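Long-range contacts in oxygenase-reductase (Streptomyces fradiae, PDB 4OSP), which probably reduces the C-6 ketone of angucyclinones with NADPH, this chain being the C-terminal short-chain dehydrogenase/reductase domain of a longer oxygenase-reductase involved in urdamycin formation: residues T32-A37 and A59-E64; R67-L72 and R90-R95; D102-N107 and F137-A142; N196-G201 and D236-L241; I202-T207 and V228-D233. All coordinates share one frame; numbering follows the deposited sequence.

Contact 1 of 5, residues T32-A37 and A59-E64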
# COMPACT_ATOMS: atom_id res chain seq x y z
N THR B 32 -21.22 15.76 -6.21
CA THR B 32 -19.93 16.36 -6.55
C THR B 32 -20.13 17.62 -7.38
O THR B 32 -19.56 18.68 -7.06
CB THR B 32 -19.01 15.37 -7.29
OG1 THR B 32 -18.76 14.23 -6.46
CG2 THR B 32 -17.69 16.04 -7.65
N ALA B 33 -20.94 17.50 -8.44
CA ALA B 33 -21.27 18.65 -9.27
C ALA B 33 -21.86 19.79 -8.43
O ALA B 33 -21.47 20.96 -8.57
CB ALA B 33 -22.22 18.26 -10.41
N ILE B 34 -22.77 19.44 -7.52
CA ILE B 34 -23.38 20.42 -6.62
C ILE B 34 -22.35 21.13 -5.71
O ILE B 34 -22.36 22.36 -5.59
CB ILE B 34 -24.54 19.79 -5.81
CG1 ILE B 34 -25.74 19.52 -6.73
CG2 ILE B 34 -24.94 20.68 -4.63
CD1 ILE B 34 -26.79 18.58 -6.15
N ARG B 35 -21.46 20.36 -5.09
CA ARG B 35 -20.49 20.96 -4.16
C ARG B 35 -19.49 21.87 -4.88
O ARG B 35 -19.15 22.95 -4.38
CB ARG B 35 -19.78 19.88 -3.30
CG ARG B 35 -18.74 20.44 -2.33
CD ARG B 35 -19.37 21.34 -1.27
NE ARG B 35 -18.40 22.20 -0.58
CZ ARG B 35 -17.89 21.93 0.61
NH1 ARG B 35 -18.23 20.82 1.26
NH2 ARG B 35 -17.03 22.77 1.18
N LEU B 36 -19.01 21.44 -6.05
CA LEU B 36 -18.13 22.27 -6.87
C LEU B 36 -18.77 23.60 -7.25
O LEU B 36 -18.17 24.66 -7.04
CB LEU B 36 -17.67 21.51 -8.13
CG LEU B 36 -16.78 20.28 -7.89
CD1 LEU B 36 -16.48 19.56 -9.19
CD2 LEU B 36 -15.50 20.64 -7.15
N ALA B 37 -20.00 23.55 -7.75
CA ALA B 37 -20.78 24.76 -8.09
C ALA B 37 -20.94 25.69 -6.89
O ALA B 37 -20.76 26.91 -7.01
CB ALA B 37 -22.14 24.38 -8.66
N ALA B 59 -30.55 22.70 -12.57
CA ALA B 59 -31.56 23.50 -11.87
C ALA B 59 -31.22 23.66 -10.39
O ALA B 59 -31.30 24.76 -9.84
CB ALA B 59 -32.95 22.90 -12.06
N THR B 60 -30.83 22.57 -9.74
CA THR B 60 -30.49 22.62 -8.32
C THR B 60 -29.31 23.55 -8.06
O THR B 60 -29.32 24.33 -7.10
CB THR B 60 -30.18 21.22 -7.78
OG1 THR B 60 -31.31 20.37 -7.99
CG2 THR B 60 -29.85 21.28 -6.27
N ILE B 61 -28.30 23.45 -8.93
CA ILE B 61 -27.09 24.26 -8.83
C ILE B 61 -27.45 25.75 -9.01
O ILE B 61 -26.93 26.63 -8.31
CB ILE B 61 -26.03 23.80 -9.86
CG1 ILE B 61 -25.36 22.50 -9.38
CG2 ILE B 61 -24.99 24.90 -10.12
CD1 ILE B 61 -24.54 21.78 -10.42
N GLU B 62 -28.37 26.01 -9.93
CA GLU B 62 -28.81 27.37 -10.20
C GLU B 62 -29.64 27.96 -9.04
O GLU B 62 -29.40 29.09 -8.63
CB GLU B 62 -29.52 27.47 -11.55
CG GLU B 62 -28.55 27.40 -12.73
CD GLU B 62 -29.24 27.46 -14.07
OE1 GLU B 62 -30.38 26.97 -14.20
OE2 GLU B 62 -28.63 27.98 -15.02
N LYS B 63 -30.57 27.17 -8.49
CA LYS B 63 -31.34 27.56 -7.29
C LYS B 63 -30.43 28.03 -6.17
O LYS B 63 -30.78 28.94 -5.43
CB LYS B 63 -32.21 26.41 -6.78
CG LYS B 63 -33.43 26.08 -7.64
CD LYS B 63 -34.33 25.06 -6.94
CE LYS B 63 -34.92 24.05 -7.92
NZ LYS B 63 -36.20 24.50 -8.53
N GLU B 64 -29.27 27.41 -6.05
CA GLU B 64 -28.31 27.75 -5.00
C GLU B 64 -27.49 28.96 -5.40
O GLU B 64 -26.67 29.44 -4.62
CB GLU B 64 -27.40 26.56 -4.67
CG GLU B 64 -28.08 25.48 -3.82
CD GLU B 64 -27.20 24.26 -3.55
OE1 GLU B 64 -25.99 24.43 -3.31
OE2 GLU B 64 -27.74 23.13 -3.56

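Contact 2 of 5, residues R67-L72 and R90-R95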
# COMPACT_ATOMS: atom_id res chain seq x y z
N ARG B 67 -23.63 28.13 -11.24
CA ARG B 67 -23.66 28.07 -12.72
C ARG B 67 -23.36 26.65 -13.19
O ARG B 67 -22.41 26.02 -12.72
CB ARG B 67 -22.64 29.04 -13.32
CG ARG B 67 -22.83 30.50 -12.93
CD ARG B 67 -24.11 31.08 -13.53
NE ARG B 67 -24.25 30.79 -14.96
CZ ARG B 67 -23.56 31.41 -15.92
NH1 ARG B 67 -22.68 32.35 -15.61
NH2 ARG B 67 -23.75 31.08 -17.19
N ALA B 68 -24.18 26.14 -14.11
CA ALA B 68 -24.00 24.80 -14.66
C ALA B 68 -24.71 24.63 -16.01
O ALA B 68 -25.63 25.38 -16.34
CB ALA B 68 -24.50 23.76 -13.67
N PHE B 69 -24.27 23.65 -16.79
CA PHE B 69 -25.00 23.23 -17.99
C PHE B 69 -24.91 21.72 -18.20
O PHE B 69 -23.97 21.08 -17.72
CB PHE B 69 -24.53 24.01 -19.24
CG PHE B 69 -23.10 23.74 -19.65
CD1 PHE B 69 -22.04 24.43 -19.05
CD2 PHE B 69 -22.81 22.84 -20.67
CE1 PHE B 69 -20.73 24.20 -19.44
CE2 PHE B 69 -21.49 22.61 -21.07
CZ PHE B 69 -20.45 23.29 -20.45
N SER B 70 -25.87 21.15 -18.90
CA SER B 70 -25.85 19.71 -19.14
C SER B 70 -25.13 19.33 -20.44
O SER B 70 -25.00 20.13 -21.37
CB SER B 70 -27.26 19.11 -19.07
OG SER B 70 -28.08 19.62 -20.10
N VAL B 71 -24.63 18.10 -20.47
CA VAL B 71 -23.90 17.57 -21.60
C VAL B 71 -24.31 16.10 -21.77
O VAL B 71 -24.19 15.30 -20.85
CB VAL B 71 -22.37 17.68 -21.38
CG1 VAL B 71 -21.62 16.71 -22.27
CG2 VAL B 71 -21.91 19.11 -21.62
N LEU B 72 -24.81 15.78 -22.96
CA LEU B 72 -25.24 14.42 -23.27
C LEU B 72 -24.17 13.72 -24.11
O LEU B 72 -23.72 14.25 -25.12
CB LEU B 72 -26.56 14.46 -24.04
CG LEU B 72 -27.51 13.27 -23.97
CD1 LEU B 72 -27.76 12.84 -22.52
CD2 LEU B 72 -28.84 13.60 -24.65
N ARG B 90 -18.49 23.74 -26.77
CA ARG B 90 -19.54 24.70 -27.09
C ARG B 90 -20.08 25.35 -25.81
O ARG B 90 -20.06 26.57 -25.68
CB ARG B 90 -20.67 24.02 -27.87
CG ARG B 90 -21.66 24.98 -28.51
CD ARG B 90 -22.60 24.26 -29.47
NE ARG B 90 -23.56 23.42 -28.76
CZ ARG B 90 -23.41 22.12 -28.53
NH1 ARG B 90 -22.33 21.49 -28.97
NH2 ARG B 90 -24.33 21.45 -27.87
N GLY B 91 -20.50 24.53 -24.85
CA GLY B 91 -21.05 25.03 -23.59
C GLY B 91 -20.12 25.95 -22.81
O GLY B 91 -20.55 26.96 -22.25
N LEU B 92 -18.84 25.59 -22.76
CA LEU B 92 -17.85 26.38 -22.03
C LEU B 92 -17.57 27.72 -22.72
O LEU B 92 -17.47 28.76 -22.06
CB LEU B 92 -16.55 25.59 -21.84
CG LEU B 92 -16.50 24.51 -20.75
CD1 LEU B 92 -15.19 23.73 -20.84
CD2 LEU B 92 -16.66 25.11 -19.36
N LYS B 93 -17.43 27.67 -24.05
CA LYS B 93 -17.17 28.86 -24.86
C LYS B 93 -18.30 29.90 -24.74
O LYS B 93 -18.04 31.09 -24.60
CB LYS B 93 -16.97 28.46 -26.34
CG LYS B 93 -16.55 29.58 -27.28
CD LYS B 93 -15.15 30.08 -26.96
CE LYS B 93 -14.54 30.85 -28.13
NZ LYS B 93 -13.10 31.12 -27.86
N GLU B 94 -19.54 29.42 -24.80
CA GLU B 94 -20.72 30.28 -24.66
C GLU B 94 -20.77 31.07 -23.35
O GLU B 94 -21.20 32.22 -23.33
CB GLU B 94 -21.99 29.46 -24.76
CG GLU B 94 -22.31 28.97 -26.15
CD GLU B 94 -23.71 28.40 -26.23
OE1 GLU B 94 -24.53 28.74 -25.33
OE2 GLU B 94 -23.99 27.64 -27.18
N ARG B 95 -20.35 30.43 -22.26
CA ARG B 95 -20.52 31.03 -20.95
C ARG B 95 -19.28 31.75 -20.42
O ARG B 95 -19.37 32.53 -19.49
CB ARG B 95 -21.00 29.98 -19.95
CG ARG B 95 -22.38 29.44 -20.28
CD ARG B 95 -22.67 28.11 -19.63
NE ARG B 95 -24.03 27.67 -19.93
CZ ARG B 95 -24.39 27.04 -21.04
NH1 ARG B 95 -23.49 26.72 -21.96
NH2 ARG B 95 -25.66 26.70 -21.21
O HOH W 1 -27.22 26.09 -18.63

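Contact 3 of 5, residues D102-N107 and F137-A142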
# COMPACT_ATOMS: atom_id res chain seq x y z
N ASP B 102 -10.69 23.60 -15.90
CA ASP B 102 -9.82 23.61 -14.74
C ASP B 102 -9.82 22.29 -14.03
O ASP B 102 -8.77 21.81 -13.59
CB ASP B 102 -10.24 24.73 -13.80
CG ASP B 102 -10.07 26.08 -14.43
OD1 ASP B 102 -8.93 26.57 -14.43
OD2 ASP B 102 -11.06 26.64 -14.95
N ILE B 103 -11.00 21.70 -13.94
CA ILE B 103 -11.22 20.53 -13.10
C ILE B 103 -11.92 19.44 -13.90
O ILE B 103 -12.97 19.68 -14.51
CB ILE B 103 -12.06 20.90 -11.86
CG1 ILE B 103 -11.33 21.95 -11.02
CG2 ILE B 103 -12.36 19.67 -11.03
CD1 ILE B 103 -12.22 22.75 -10.07
N LEU B 104 -11.33 18.26 -13.91
CA LEU B 104 -11.97 17.11 -14.51
C LEU B 104 -12.20 16.03 -13.45
O LEU B 104 -11.26 15.58 -12.79
CB LEU B 104 -11.11 16.54 -15.65
CG LEU B 104 -11.48 15.14 -16.13
CD1 LEU B 104 -12.84 15.16 -16.81
CD2 LEU B 104 -10.40 14.58 -17.05
N VAL B 105 -13.45 15.60 -13.32
CA VAL B 105 -13.79 14.52 -12.41
C VAL B 105 -14.29 13.33 -13.21
O VAL B 105 -15.36 13.40 -13.81
CB VAL B 105 -14.86 14.93 -11.38
CG1 VAL B 105 -15.13 13.80 -10.41
CG2 VAL B 105 -14.43 16.18 -10.64
N ASN B 106 -13.50 12.25 -13.23
CA ASN B 106 -13.92 11.01 -13.86
C ASN B 106 -14.76 10.20 -12.90
O ASN B 106 -14.22 9.41 -12.12
CB ASN B 106 -12.71 10.18 -14.29
CG ASN B 106 -12.19 10.57 -15.66
OD1 ASN B 106 -12.92 10.55 -16.65
ND2 ASN B 106 -10.91 10.89 -15.72
N ASN B 107 -16.07 10.41 -12.93
CA ASN B 107 -16.96 9.75 -11.99
C ASN B 107 -17.73 8.59 -12.59
O ASN B 107 -18.01 7.62 -11.90
CB ASN B 107 -17.94 10.75 -11.38
CG ASN B 107 -19.02 10.07 -10.57
OD1 ASN B 107 -18.81 9.67 -9.42
ND2 ASN B 107 -20.19 9.94 -11.16
N PHE B 137 -9.22 8.00 -22.44
CA PHE B 137 -9.33 8.90 -23.59
C PHE B 137 -9.93 10.26 -23.25
O PHE B 137 -9.66 11.25 -23.94
CB PHE B 137 -10.01 8.21 -24.79
CG PHE B 137 -9.13 7.19 -25.43
CD1 PHE B 137 -8.09 7.60 -26.26
CD2 PHE B 137 -9.23 5.85 -25.09
CE1 PHE B 137 -7.22 6.67 -26.81
CE2 PHE B 137 -8.37 4.91 -25.63
CZ PHE B 137 -7.35 5.32 -26.48
N ILE B 138 -10.69 10.31 -22.17
CA ILE B 138 -11.21 11.59 -21.68
C ILE B 138 -10.07 12.42 -21.11
O ILE B 138 -9.97 13.62 -21.36
CB ILE B 138 -12.29 11.39 -20.59
CG1 ILE B 138 -13.58 10.83 -21.21
CG2 ILE B 138 -12.56 12.71 -19.86
CD1 ILE B 138 -14.65 10.49 -20.19
N VAL B 139 -9.19 11.77 -20.34
CA VAL B 139 -8.01 12.45 -19.84
C VAL B 139 -7.16 12.91 -21.02
O VAL B 139 -6.72 14.07 -21.06
CB VAL B 139 -7.17 11.53 -18.92
CG1 VAL B 139 -5.85 12.20 -18.56
CG2 VAL B 139 -7.95 11.18 -17.66
N GLN B 140 -6.96 12.03 -21.98
CA GLN B 140 -6.10 12.34 -23.12
C GLN B 140 -6.63 13.57 -23.86
O GLN B 140 -5.89 14.51 -24.12
CB GLN B 140 -6.01 11.16 -24.07
CG GLN B 140 -5.00 11.35 -25.19
CD GLN B 140 -5.08 10.26 -26.22
OE1 GLN B 140 -6.01 10.22 -27.03
NE2 GLN B 140 -4.11 9.35 -26.20
N ARG B 141 -7.91 13.55 -24.18
CA ARG B 141 -8.53 14.67 -24.86
C ARG B 141 -8.56 15.93 -23.97
O ARG B 141 -8.32 17.04 -24.46
CB ARG B 141 -9.92 14.27 -25.37
CG ARG B 141 -10.74 15.37 -26.02
CD ARG B 141 -10.20 15.82 -27.39
NE ARG B 141 -10.58 17.22 -27.63
CZ ARG B 141 -11.68 17.59 -28.26
NH1 ARG B 141 -12.52 16.68 -28.73
NH2 ARG B 141 -11.96 18.87 -28.43
N ALA B 142 -8.82 15.76 -22.67
CA ALA B 142 -8.92 16.92 -21.77
C ALA B 142 -7.60 17.68 -21.57
O ALA B 142 -7.63 18.88 -21.24
CB ALA B 142 -9.51 16.52 -20.42

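Contact 4 of 5, residues N196-G201 and D236-L241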
# COMPACT_ATOMS: atom_id res chain seq x y z
N ASN B 196 -5.43 12.68 -8.62
CA ASN B 196 -5.69 11.85 -7.45
C ASN B 196 -6.91 10.94 -7.65
O ASN B 196 -7.74 11.16 -8.53
CB ASN B 196 -5.88 12.73 -6.21
CG ASN B 196 -4.59 13.40 -5.77
OD1 ASN B 196 -3.68 12.74 -5.24
ND2 ASN B 196 -4.50 14.70 -5.98
N SER B 197 -6.98 9.92 -6.81
CA SER B 197 -8.11 8.99 -6.80
C SER B 197 -8.86 9.15 -5.49
O SER B 197 -8.26 9.46 -4.46
CB SER B 197 -7.61 7.55 -6.92
OG SER B 197 -7.34 7.20 -8.26
N VAL B 198 -10.17 9.00 -5.55
CA VAL B 198 -11.02 9.00 -4.37
C VAL B 198 -11.80 7.68 -4.37
O VAL B 198 -12.44 7.33 -5.36
CB VAL B 198 -12.00 10.20 -4.37
CG1 VAL B 198 -12.89 10.16 -3.13
CG2 VAL B 198 -11.24 11.52 -4.42
N GLY B 199 -11.71 6.94 -3.27
CA GLY B 199 -12.37 5.64 -3.15
C GLY B 199 -13.55 5.67 -2.20
O GLY B 199 -13.38 5.82 -0.99
N PRO B 200 -14.78 5.55 -2.75
CA PRO B 200 -15.97 5.48 -1.90
C PRO B 200 -16.07 4.13 -1.17
O PRO B 200 -15.44 3.16 -1.58
CB PRO B 200 -17.13 5.61 -2.89
CG PRO B 200 -16.52 6.00 -4.21
CD PRO B 200 -15.11 5.50 -4.18
N GLY B 201 -16.84 4.09 -0.09
CA GLY B 201 -17.34 2.84 0.44
C GLY B 201 -18.77 2.67 -0.03
O GLY B 201 -19.16 3.19 -1.08
N ASP B 236 -17.55 15.98 -0.80
CA ASP B 236 -16.80 16.97 -0.05
C ASP B 236 -15.29 16.74 -0.09
O ASP B 236 -14.50 17.67 0.11
CB ASP B 236 -17.30 17.04 1.39
CG ASP B 236 -18.69 17.67 1.50
OD1 ASP B 236 -19.16 18.28 0.52
OD2 ASP B 236 -19.32 17.56 2.57
N VAL B 237 -14.90 15.51 -0.34
CA VAL B 237 -13.49 15.17 -0.48
C VAL B 237 -13.01 15.61 -1.86
O VAL B 237 -11.96 16.23 -1.98
CB VAL B 237 -13.25 13.67 -0.26
CG1 VAL B 237 -11.80 13.31 -0.57
CG2 VAL B 237 -13.58 13.29 1.18
N VAL B 238 -13.80 15.29 -2.88
CA VAL B 238 -13.52 15.74 -4.25
C VAL B 238 -13.31 17.25 -4.30
O VAL B 238 -12.37 17.73 -4.94
CB VAL B 238 -14.65 15.35 -5.23
CG1 VAL B 238 -14.31 15.86 -6.63
CG2 VAL B 238 -14.84 13.83 -5.25
N ALA B 239 -14.18 18.00 -3.62
CA ALA B 239 -14.10 19.45 -3.62
C ALA B 239 -12.79 19.95 -3.03
O ALA B 239 -12.19 20.88 -3.54
CB ALA B 239 -15.28 20.05 -2.87
N PHE B 240 -12.36 19.31 -1.94
CA PHE B 240 -11.06 19.60 -1.37
C PHE B 240 -9.92 19.37 -2.37
O PHE B 240 -9.08 20.24 -2.57
CB PHE B 240 -10.84 18.76 -0.11
CG PHE B 240 -9.40 18.72 0.33
CD1 PHE B 240 -8.77 19.88 0.81
CD2 PHE B 240 -8.66 17.55 0.22
CE1 PHE B 240 -7.44 19.84 1.18
CE2 PHE B 240 -7.33 17.51 0.60
CZ PHE B 240 -6.73 18.65 1.09
N LEU B 241 -9.89 18.19 -3.00
CA LEU B 241 -8.85 17.90 -4.00
C LEU B 241 -8.83 18.95 -5.11
O LEU B 241 -7.77 19.28 -5.66
CB LEU B 241 -9.02 16.50 -4.61
CG LEU B 241 -8.74 15.32 -3.68
CD1 LEU B 241 -9.07 13.98 -4.35
CD2 LEU B 241 -7.30 15.34 -3.19

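Contact 5 of 5, residues I202-T207 and V228-D233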
# COMPACT_ATOMS: atom_id res chain seq x y z
N ILE B 202 -19.58 1.96 0.75
CA ILE B 202 -21.00 1.84 0.45
C ILE B 202 -21.67 3.20 0.65
O ILE B 202 -21.51 3.83 1.70
CB ILE B 202 -21.68 0.77 1.32
CG1 ILE B 202 -20.95 -0.57 1.16
CG2 ILE B 202 -23.14 0.63 0.93
CD1 ILE B 202 -20.96 -1.41 2.42
N THR B 203 -22.40 3.64 -0.35
CA THR B 203 -22.96 4.97 -0.31
C THR B 203 -24.43 4.96 -0.70
O THR B 203 -24.81 4.39 -1.73
CB THR B 203 -22.16 5.94 -1.21
OG1 THR B 203 -20.77 5.65 -1.09
CG2 THR B 203 -22.41 7.39 -0.79
N ASN B 204 -25.25 5.59 0.13
CA ASN B 204 -26.68 5.72 -0.10
C ASN B 204 -27.00 6.66 -1.28
O ASN B 204 -27.00 7.88 -1.12
CB ASN B 204 -27.37 6.19 1.19
CG ASN B 204 -28.80 6.65 0.98
OD1 ASN B 204 -29.55 6.07 0.18
ND2 ASN B 204 -29.20 7.69 1.70
N ASN B 205 -27.26 6.09 -2.45
CA ASN B 205 -27.54 6.90 -3.64
C ASN B 205 -29.04 7.17 -3.91
O ASN B 205 -29.42 7.61 -5.00
CB ASN B 205 -26.84 6.33 -4.90
CG ASN B 205 -27.35 4.95 -5.28
OD1 ASN B 205 -28.18 4.36 -4.59
ND2 ASN B 205 -26.84 4.42 -6.39
N GLY B 206 -29.88 6.92 -2.91
CA GLY B 206 -31.30 7.26 -2.98
C GLY B 206 -32.22 6.11 -3.39
O GLY B 206 -33.44 6.22 -3.27
N THR B 207 -31.63 5.01 -3.85
CA THR B 207 -32.40 3.86 -4.37
C THR B 207 -33.23 3.16 -3.27
O THR B 207 -32.96 3.33 -2.08
CB THR B 207 -31.49 2.85 -5.11
OG1 THR B 207 -30.40 2.45 -4.26
CG2 THR B 207 -30.94 3.46 -6.39
N VAL B 228 -24.02 4.19 6.97
CA VAL B 228 -23.71 4.17 5.55
C VAL B 228 -23.26 5.56 5.11
O VAL B 228 -23.62 6.56 5.74
CB VAL B 228 -24.90 3.67 4.68
CG1 VAL B 228 -25.44 2.35 5.23
CG2 VAL B 228 -26.00 4.71 4.60
N GLY B 229 -22.47 5.63 4.06
CA GLY B 229 -22.04 6.91 3.52
C GLY B 229 -23.15 7.65 2.80
O GLY B 229 -24.07 7.03 2.25
N GLU B 230 -23.07 8.98 2.82
CA GLU B 230 -23.91 9.83 2.00
C GLU B 230 -23.11 10.29 0.79
O GLU B 230 -21.88 10.39 0.84
CB GLU B 230 -24.40 11.04 2.80
CG GLU B 230 -25.09 10.70 4.13
CD GLU B 230 -26.32 9.81 3.98
OE1 GLU B 230 -26.97 9.81 2.91
OE2 GLU B 230 -26.65 9.09 4.95
N VAL B 231 -23.81 10.55 -0.31
CA VAL B 231 -23.17 11.01 -1.54
C VAL B 231 -22.33 12.25 -1.25
O VAL B 231 -21.35 12.55 -1.94
CB VAL B 231 -24.21 11.33 -2.63
CG1 VAL B 231 -24.95 10.06 -3.04
CG2 VAL B 231 -25.19 12.39 -2.16
N THR B 232 -22.72 12.94 -0.19
CA THR B 232 -22.14 14.20 0.20
C THR B 232 -20.78 14.00 0.93
O THR B 232 -19.92 14.90 0.93
CB THR B 232 -23.17 14.98 1.04
OG1 THR B 232 -23.07 16.38 0.78
CG2 THR B 232 -23.05 14.67 2.54
N ASP B 233 -20.59 12.83 1.53
CA ASP B 233 -19.34 12.50 2.20
C ASP B 233 -18.20 12.33 1.19
O ASP B 233 -17.05 12.66 1.48
CB ASP B 233 -19.49 11.22 3.02
CG ASP B 233 -20.49 11.38 4.15
OD1 ASP B 233 -20.54 12.46 4.76
OD2 ASP B 233 -21.25 10.43 4.41

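Contact 1 of 5, residues T32-A37 and A59-E64
The carboxylate of Glu64 borders the contact on its outer side: OE1 forms a salt bridge with NH2 of Arg38, just past residues 32-37, and OE2 rests 3.9 Å from the CG2 methyl of Ile34, the two side chains crossing at about a right angle. This is the packing of two consecutive helices of a Rossmann fold, 27-38 and 51-63, joined through strand 42-47. They run nearly parallel, with their axes 26° apart and 9.7 Å from each other. Inward of Glu64 the side chains that meet are mainly aliphatic. Ile61 is the central side chain, spread over Ala33, Ile34 and Ala37 of the opposite helix. Its CG1 stands beside its own backbone N (chi1 -76°), and from there the chain runs on extended, which carries CD1 to 3.7 Å from Ala33 O and 4.2 Å from Ala33 CB. CG1 itself meets Ile34 CG1 at 4.0 Å. Toward the surface, Ile34 CD1 touches the methyl of Thr60, whose hydroxyl is bonded to Glu56 O within its own helix. The alanines at 33 and 37 also pack on Val43 of strand 42-47, so the small residues of helix 27-38 serve both the sheet and the neighbouring helix. The coenzyme end of the fold is not far off: the side chain of Ala33 lies about 9 Å from that of Ser25, which binds NADP+. Packing is tightest deeper in, where the CG2 methyl of Ile61 presses on Ala37 CB at 3.2 Å, closer than ordinary van der Waals contact.

Contact 2 of 5, residues R67-L72 and R90-R95
Phe69 and Arg95 bury the most surface here, with Arg67 joining them on the solvent side. The pair belongs to a beta-alpha unit of the Rossmann fold: strand 67-72 leads into helix 80-96, which packs back on the sheet, its axis here at 154° to that of the strand. Phe69 takes a chi1 of 65°, with CG between its backbone N and carbonyl carbon, and this lays the ring against the first turn of residues 90-95. Gly91 has no side chain, so the helix backbone comes right up to the ring face: Gly91 CA sits 3.9 Å from the Phe69 centroid in a CH-pi contact. Leu92 CG reaches the ring tip, 4.1 Å from Phe69 CZ. Arg95 stretches out from CG to NE and lays its guanidinium almost parallel to the ring, 16° between the planes, but displaced: NH1 is over the ring's rim, while Phe69 CB is over the middle of the guanidinium. One end of that group is held by NH1 donating to Gly91 O at 3.0 Å, an acceptor lying in the guanidinium plane. Arg67 bends back so that NH2 comes 3.8 Å from Arg95 CG, bringing two like charges close at the protein surface. Leu42 and Ala44 of strand 42-47 also pack on Phe69. A water finishes the link, accepting from Arg95 NH2 at 3.1 Å and donating to Ala68 O at 2.9 Å.

Contact 3 of 5, residues D102-N107 and F137-A142
Leu104 and Asn106, alternate residues of strand 103-106, both point at helix 121-142, and each meets it differently. The CG of Leu104 is anti to its backbone N (chi1 165°), and this turns the fork toward the helix, where both its methyls share Ile138 CG2. CD1 lies 3.9 Å from that carbon, the side chains crossing at a slant, while CD2 also reaches one turn further to Ala142 CB at 4.0 Å and grazes Val139 CG2 at 4.2 Å. Asn106 and Ile138 slide past each other in opposite directions, with OD1 of the amide 3.9 Å from the isoleucine's CG2. Val139 comes in at about a right angle to Asn106, its CG2 methyl 3.6 Å from ND2. That nitrogen is not left to the methyl alone, since it donates to Asn154 OD1 on strand 151-155, a bond that helps fix which way the amide is turned in this buried place. Asn106 begins the Asn-Asn-Ala-Gly sequence familiar in short-chain dehydrogenases/reductases. The contact adjoins the coenzyme site through the next residue, Asn107, which binds NADP+ and whose backbone N is bonded to Thr22 OG1. Strand and helix run almost antiparallel, at 170°. The strand sits between strands 18-21 and 151-155 in the parallel sheet; helix 80-96 packs beside the helix, with Leu84 on Ile138, and the far side of helix 121-142 meets the third subunit, where Gln140 bonds to Pro116 O and Val119 O of that chain.

Contact 4 of 5, residues N196-G201 and D236-L241
Val198 and Leu241 carry most of this contact, in which helix 231-242 covers strand 194-204 of the Rossmann-fold sheet and runs almost antiparallel to it, at 171°. The apolar part comes first. Leu241 has its CG beside the backbone N (chi1 -69°) and slides past Val198 in the opposite direction, so that the CD1 methyl goes between Val198 and Asn196: it lies 3.9 Å from Asn196 CB and is pressed hard on Val198 CG2, at 3.3 Å. One turn earlier, the helix offers Val237 and Val238. Val237 CG1 faces both branches of Val198, 4.2 Å from its CG1, and Val238 CG2 lies more loosely against Val198 CG2 at 4.4 Å. Leu254 and Ala256 of strand 253-256, with Ile153 and Ile155 of strand 151-155, widen the same buried layer. Polar bonding runs outward from the contact instead of across it. At the beginning of the 236-241 segment Asp236 forms salt bridges on two sides, OD1 with Arg35 of helix 27-38 and OD2 with Arg247 of the second subunit. Aromatic stacking also belongs to the subunit interface, where Phe240 stacks with Phe240 of the second subunit. In the interior, the Asn196 side chain crosses that of Leu241 at a slant, ND2 4.0 Å from Leu241 CD2, yet both ends of its amide are satisfied: ND2 by Ile249 O, and OD1 by the hydroxyl OG of Ser252.

Contact 5 of 5, residues I202-T207 and V228-D233
Gly229 lies between Ile202 and Asn204 in a short parallel bridge opposite Thr203, and its backbone makes both of the sound bonds. Gly229 N donates to Ile202 O at 3.1 Å, and Asn204 N donates to Gly229 O at 2.8 Å, the second nearly straight with 168° at the hydrogen. Side chains add to this. Thr203 CG2 lies over the peptide that follows Glu230, 3.5 Å from Val231 N, while its hydroxyl is taken by Gly201 O. The Val231 CG1 methyl approaches Asn204 O at 3.6 Å. Asn204 and Glu230 lie side by side and point the same way; ND2 makes a weak bond to OE1 at 3.3 Å, with amide and carboxylate planes almost perpendicular. The other end of the same amide, OD1, accepts from Gly206 N at 3.2 Å. This makes an Asx turn, although the donor stands well above the carbonyl plane. Beyond these, Met219 of helix 213-220 packs on Ile202 and Val228, Ile28 on Thr203, and Arg247 of the second subunit forms a salt bridge with Asp233. Strand 194-204, helix 213-220 and strand 229-230 form a beta-alpha-beta unit. Thr203 and Asn205 bind NADP+, in keeping with their place just after the Pro-Gly of this strand, a loop that in short-chain dehydrogenases/reductases lies by the nicotinamide end of the coenzyme.

Contacts 3 and 4 are core: each lays a helix on a central strand of the one sheet through wholly buried, mainly aliphatic side chains, and they meet where Val105 touches Val238. Contact 1 joins two helices instead and is partly buried, with a charged carboxylate at its edge. It touches contact 2 through Ile61 and Ala68, and contact 4 through Thr32, which packs on Val238. Contact 2, near the rim of the sheet, mixes a buried ring with charged and water-bridged groups. Contact 5 is the surface one and the only one with direct hydrogen bonds across it; sharing strand 194-204 and helix 231-242 with contact 4, it carries that strand from the core toward the NADP+ site.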